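Local coordinates for putative DNA helicase (Lactobacillus plantarum, PDB 3DMN), which is a putative DNA helicase, of which this C-terminal domain of the UvrD-like kind probably forms part of an ATP-driven DNA-unwinding motor, at residues V38-N42 against F43-V47; L137-I140 against C141-M145; V47-V50 against V51-L54. One frame throughout, in Å; residues are numbered along the deposited sequence. Where two conformers were deposited one is given.

Interaction 1: V38-N42 against F43-V47; sequences VVTPN and FEAGV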
# COMPACT_ATOMS: atom_id res chain seq x y z
N VAL A 38 9.39 2.49 -0.95
CA VAL A 38 10.16 3.60 -0.35
C VAL A 38 10.34 3.27 1.10
O VAL A 38 9.37 3.06 1.81
CB VAL A 38 9.46 4.95 -0.51
CG1 VAL A 38 10.38 6.06 -0.01
CG2 VAL A 38 9.12 5.20 -1.97
N VAL A 39 11.61 3.24 1.52
CA VAL A 39 11.94 2.97 2.92
C VAL A 39 12.33 4.28 3.57
O VAL A 39 13.19 5.00 3.03
CB VAL A 39 13.06 1.93 3.05
CG1 VAL A 39 13.48 1.76 4.54
CG2 VAL A 39 12.60 0.59 2.44
N THR A 40 11.68 4.61 4.68
CA THR A 40 11.83 5.92 5.32
C THR A 40 12.32 5.74 6.75
O THR A 40 12.12 4.68 7.34
CB THR A 40 10.48 6.65 5.34
OG1 THR A 40 9.55 5.97 6.18
CG2 THR A 40 9.89 6.77 3.90
N PRO A 41 13.01 6.75 7.30
CA PRO A 41 13.63 6.56 8.62
C PRO A 41 12.74 6.64 9.82
O PRO A 41 13.16 6.21 10.90
CB PRO A 41 14.66 7.72 8.69
CG PRO A 41 14.00 8.81 7.79
CD PRO A 41 13.42 8.01 6.66
N ASN A 42 11.56 7.24 9.70
CA ASN A 42 10.68 7.41 10.85
C ASN A 42 9.27 7.64 10.37
O ASN A 42 9.04 7.84 9.15
CB ASN A 42 11.15 8.53 11.79
CG ASN A 42 11.47 9.80 11.02
OD1 ASN A 42 10.61 10.31 10.29
ND2 ASN A 42 12.70 10.29 11.14
N PHE A 43 8.35 7.66 11.35
CA PHE A 43 6.91 7.73 11.04
C PHE A 43 6.56 8.98 10.21
O PHE A 43 5.90 8.85 9.17
CB PHE A 43 6.14 7.71 12.33
CG PHE A 43 4.66 7.87 12.16
CD1 PHE A 43 3.86 6.77 11.94
CD2 PHE A 43 4.08 9.15 12.24
CE1 PHE A 43 2.47 6.93 11.80
CE2 PHE A 43 2.71 9.32 12.12
CZ PHE A 43 1.90 8.22 11.86
N GLU A 44 7.07 10.14 10.63
CA GLU A 44 6.79 11.41 9.95
C GLU A 44 7.36 11.41 8.53
O GLU A 44 6.71 11.89 7.59
CB GLU A 44 7.28 12.60 10.77
CG GLU A 44 6.51 12.77 12.10
CD GLU A 44 5.00 13.08 11.95
OE1 GLU A 44 4.56 13.69 10.95
OE2 GLU A 44 4.24 12.70 12.88
N ALA A 45 8.55 10.81 8.33
CA ALA A 45 9.06 10.68 6.97
C ALA A 45 8.21 9.73 6.10
O ALA A 45 8.05 9.91 4.87
CB ALA A 45 10.49 10.23 6.99
N GLY A 46 7.70 8.67 6.74
CA GLY A 46 6.76 7.78 6.03
C GLY A 46 5.53 8.54 5.57
O GLY A 46 5.09 8.39 4.44
N VAL A 47 4.97 9.36 6.47
CA VAL A 47 3.78 10.14 6.14
C VAL A 47 4.12 11.13 5.00
O VAL A 47 3.32 11.31 4.08
CB VAL A 47 3.28 10.87 7.39
CG1 VAL A 47 2.15 11.82 7.03
CG2 VAL A 47 2.79 9.83 8.44
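Asn42 grips the first turn of helix 43-59 with two oxygens. Its side chain is the N-cap: OD1 accepts from Ala45 N at 2.9 Å in a fairly straight bond (156°), the donor lying nearly along the C=O axis. The first torsion (48°) sets CG between the backbone N and the carbonyl carbon, which turns the amide back over the start of the helix and brings OD1 to the N-H three residues on. The backbone of the same residue supplies the second bond, Gly46 N to Asn42 O at 2.9 Å, so successive amides of the first turn go to the side chain and then the main chain of one residue. Asn42 OD1 also rests 3.3 Å from Ala45 CB.

The apolar part is small. Ala45 points its methyl back at the incoming chain, where Pro41 meets it with CD, 3.7 Å from Ala45 CB, and CG close behind. Thr40 packs against the backbone next to it: its CG2 lies 3.8 Å from Ala45 O, and OG1 comes within 3.3 Å of Gly46 CA. That hydroxyl is hydrogen-bonded to Ala152 O, not to Gly46 N, whose angle to it is poor. A valine in place of Thr40 would remove the hydroxyl, and Ala152 O would probably lose that side-chain donor.

Within the helix, the Phe43 ring has Val47 CG2 over one face, 3.7 Å above its plane. Glu44 OE1 forms a salt bridge with Arg84, OE2 lying at the edge of the Phe43 ring. Strand 36-40 pairs with strand 147-153 in the parallel sheet, and Phe43 and Val47 face helix 71-82, so the turn joins the sheet to the helical layer covering it.

Interaction 2: L137-I140 against C141-M145; sequences LYTI and CSRAM. With ACT (acetate ion), chain G.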
# COMPACT_ATOMS: atom_id res chain seq x y z
N LEU A 137 0.32 -9.94 3.34
CA LEU A 137 1.00 -8.93 2.55
C LEU A 137 0.70 -9.12 1.07
O LEU A 137 0.43 -8.15 0.37
CB LEU A 137 2.51 -8.98 2.82
CG LEU A 137 3.33 -7.91 2.12
CD1 LEU A 137 2.88 -6.50 2.54
CD2 LEU A 137 4.81 -8.15 2.46
N TYR A 138 0.68 -10.37 0.63
CA TYR A 138 0.30 -10.69 -0.76
C TYR A 138 -1.11 -10.16 -1.07
O TYR A 138 -1.34 -9.49 -2.08
CB TYR A 138 0.32 -12.20 -0.92
CG TYR A 138 -0.31 -12.65 -2.21
CD1 TYR A 138 0.39 -12.54 -3.40
CD2 TYR A 138 -1.59 -13.17 -2.22
CE1 TYR A 138 -0.19 -12.99 -4.62
CE2 TYR A 138 -2.18 -13.59 -3.39
CZ TYR A 138 -1.49 -13.49 -4.58
OH TYR A 138 -2.11 -13.93 -5.74
N THR A 139 -2.05 -10.51 -0.21
CA THR A 139 -3.44 -10.09 -0.41
C THR A 139 -3.58 -8.57 -0.47
O THR A 139 -4.28 -8.05 -1.31
CB THR A 139 -4.32 -10.68 0.68
OG1 THR A 139 -4.22 -12.10 0.58
CG2 THR A 139 -5.77 -10.28 0.48
N ILE A 140 -2.92 -7.86 0.44
CA ILE A 140 -2.99 -6.40 0.43
C ILE A 140 -2.45 -5.84 -0.88
O ILE A 140 -3.08 -5.00 -1.53
CB ILE A 140 -2.21 -5.84 1.60
CG1 ILE A 140 -2.92 -6.22 2.91
CG2 ILE A 140 -2.03 -4.32 1.47
CD1 ILE A 140 -2.09 -5.81 4.17
N CYS A 141 -1.27 -6.29 -1.26
CA CYS A 141 -0.64 -5.74 -2.45
C CYS A 141 -1.46 -6.08 -3.70
O CYS A 141 -1.52 -5.27 -4.64
CB CYS A 141 0.78 -6.30 -2.58
SG CYS A 141 1.93 -5.65 -1.39
N SER A 142 -2.11 -7.24 -3.69
CA SER A 142 -2.85 -7.74 -4.84
C SER A 142 -4.17 -6.96 -5.08
O SER A 142 -4.83 -7.15 -6.10
CB SER A 142 -3.09 -9.26 -4.72
OG SER A 142 -1.85 -9.96 -4.77
N ARG A 143 -4.53 -6.08 -4.13
CA ARG A 143 -5.72 -5.21 -4.29
C ARG A 143 -5.47 -4.13 -5.33
O ARG A 143 -6.42 -3.52 -5.79
CB ARG A 143 -6.09 -4.53 -2.98
CG ARG A 143 -6.31 -5.50 -1.83
CD ARG A 143 -7.70 -5.96 -1.77
NE ARG A 143 -7.91 -6.96 -0.73
CZ ARG A 143 -8.83 -7.92 -0.84
NH1 ARG A 143 -9.60 -7.97 -1.93
NH2 ARG A 143 -8.98 -8.82 0.14
N ALA A 144 -4.19 -3.86 -5.65
CA ALA A 144 -3.86 -2.81 -6.63
C ALA A 144 -4.01 -3.31 -8.04
O ALA A 144 -3.42 -4.35 -8.42
CB ALA A 144 -2.38 -2.33 -6.47
N MSE A 145 -4.74 -2.54 -8.83
CA MSE A 145 -4.97 -2.91 -10.22
C MSE A 145 -3.88 -2.30 -11.11
O MSE A 145 -3.35 -3.00 -12.00
CB MSE A 145 -6.37 -2.52 -10.69
CG MSE A 145 -7.46 -3.27 -9.99
SE MSE A 145 -7.38 -5.24 -10.26
CE MSE A 145 -6.66 -5.81 -8.51
C ACT G . -6.58 -7.58 2.41
O ACT G . -7.65 -8.16 2.14
OXT ACT G . -6.31 -6.59 1.73
CH3 ACT G . -5.68 -8.07 3.48
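Ser142, in the conformer given, places its hydroxyl over one face of the Tyr138 ring, OG riding 3.4 Å above the plane and displaced toward the rim. The other flat group, the Arg143 guanidinium, meets an acetate ion at its edge and near its plane, while Thr139 CG2 approaches it obliquely. NE gives a nearly straight bond to acetate OXT (3.0 Å, 172°) and a weak one to O. NH2 also donates to acetate O, at a very short 2.5 Å, a length to be read with caution. A bend at the second torsion (-89°) carries the guanidinium back beside the last helical turn, where the ion's methyl lies 3.4 Å from Ile140 CG1.

Tyr138 O is held twice by one residue: Ser142 N donates at 2.9 Å, and in that conformer Ser142 OG reaches the same oxygen at 2.8 Å from well above the carbonyl plane. Arg143 N then turns to Ile140 O as helix 134-141 gives way to a type I turn from Cys141 to Ala144.

Arg143 NH1 is held by Leu113 O, which helps fix the guanidinium. The sequence resembles motif VI of superfamily 1 helicases, whose arginine contacts the nucleotide phosphates in relatives; a similar role for Arg143 is only inferred. The acetate, probably from the crystallisation liquor, meets the guanidinium edge much as a phosphate could, but alone establishes no substrate site.

Interaction 3: V47-V50 against V51-L54; sequences VDQV and VDQL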
# COMPACT_ATOMS: atom_id res chain seq x y z
N VAL A 47 4.97 9.36 6.47
CA VAL A 47 3.78 10.14 6.14
C VAL A 47 4.12 11.13 5.00
O VAL A 47 3.32 11.31 4.08
CB VAL A 47 3.28 10.87 7.39
CG1 VAL A 47 2.15 11.82 7.03
CG2 VAL A 47 2.79 9.83 8.44
N ASP A 48 5.31 11.76 5.03
CA ASP A 48 5.74 12.61 3.91
C ASP A 48 5.61 11.84 2.58
O ASP A 48 5.15 12.37 1.55
CB ASP A 48 7.23 12.97 4.04
CG ASP A 48 7.53 14.00 5.15
OD1 ASP A 48 6.59 14.55 5.78
OD2 ASP A 48 8.73 14.37 5.29
N GLN A 49 6.07 10.59 2.59
CA GLN A 49 6.03 9.84 1.33
C GLN A 49 4.62 9.52 0.90
O GLN A 49 4.32 9.51 -0.31
CB GLN A 49 6.89 8.57 1.37
CG GLN A 49 6.86 7.77 0.06
CD GLN A 49 7.29 8.55 -1.19
OE1 GLN A 49 8.13 9.46 -1.14
NE2 GLN A 49 6.70 8.18 -2.33
N VAL A 50 3.74 9.24 1.86
CA VAL A 50 2.32 9.02 1.53
C VAL A 50 1.72 10.30 0.88
O VAL A 50 1.01 10.23 -0.13
CB VAL A 50 1.51 8.62 2.76
CG1 VAL A 50 0.06 8.53 2.42
CG2 VAL A 50 2.03 7.26 3.30
N VAL A 51 1.99 11.45 1.48
CA VAL A 51 1.48 12.72 0.94
C VAL A 51 1.96 12.92 -0.51
O VAL A 51 1.19 13.26 -1.43
CB VAL A 51 1.93 13.89 1.85
CG1 VAL A 51 1.71 15.24 1.18
CG2 VAL A 51 1.13 13.84 3.16
N ASP A 52 3.25 12.67 -0.70
CA ASP A 52 3.90 12.83 -1.98
C ASP A 52 3.34 11.86 -3.02
O ASP A 52 3.07 12.26 -4.19
CB ASP A 52 5.39 12.64 -1.84
CG ASP A 52 6.06 13.74 -1.07
OD1 ASP A 52 5.38 14.71 -0.67
OD2 ASP A 52 7.30 13.65 -0.91
N GLN A 53 3.15 10.60 -2.62
CA GLN A 53 2.57 9.61 -3.52
C GLN A 53 1.12 9.94 -3.90
O GLN A 53 0.71 9.76 -5.05
CB GLN A 53 2.66 8.21 -2.91
CG GLN A 53 2.29 7.11 -3.94
CD GLN A 53 3.34 6.98 -5.02
OE1 GLN A 53 3.02 6.95 -6.22
NE2 GLN A 53 4.58 6.96 -4.62
N LEU A 54 0.36 10.44 -2.94
CA LEU A 54 -1.03 10.82 -3.22
C LEU A 54 -1.05 11.93 -4.27
O LEU A 54 -1.84 11.90 -5.20
CB LEU A 54 -1.70 11.26 -1.94
CG LEU A 54 -2.07 10.12 -0.96
CD1 LEU A 54 -2.53 10.72 0.33
CD2 LEU A 54 -3.16 9.21 -1.55
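Val47 to Leu54 form two continuous turns in the middle of helix 43-59, and the contact is one of local i to i+4 pairs. Apolar residues of these turns face strand 118-121 and helix 71-82, while the aspartates are exposed. The backbone is regular: Val51 N bonds to Val47 O at 2.9 Å with an almost straight N-H (169°), and the next three amides follow in the same pattern to Asp48, Gln49 and Val50.

On the apolar side, Val50 and Leu54 lie side by side and point the same way, Val50 CG1 reaching Leu54 CD1 at 4.0 Å. CG of Leu54 lies beside its own backbone N (chi1 -75°), which lays the branch back over the preceding turn, 3.2 Å from Val50 O. Val47 CG1 and Val51 CG2 meet more loosely, at 4.5 Å. Gln53 reaches Thr149 and Ile119 of the sheet.

The acidic side chains behave differently. Asp52 folds back so that its CG is 3.1 Å from Asp48 O, while the two carboxylates stay apart, Asp48 OD2 to Asp52 OD2 being 6.4 Å. Asp48 OD1 instead forms a salt bridge with Arg84. The helix links parallel strands 36-40 and 64-68 in a beta-alpha-beta crossover, and such an amphipathic helix laid against the sheet is usual in parallel alpha/beta folds, including that of P-loop NTPases, the clan of the UvrD-like family.

Interactions 1 and 3 are successive parts of one element: they share Val47 on helix 43-59, their centres are 9 Å apart, and Val38 packs against the side chain of Gln49. Interaction 2, on the other side of the chain's centre at the exit from helix 134-141, is the least exposed and lies nearest that centre (about 8 Å). Interaction 1 is the most exposed and farthest (about 14 Å), and interaction 3 is two-faced, with buried valines and leucine and exposed aspartates. Capping governs the helix start in interaction 1, regular backbone bonds and valine-leucine packing the helix middle in interaction 3, and a carbonyl that accepts two hydrogen bonds from one serine, with an arginine-acetate pair, the helix end in interaction 2.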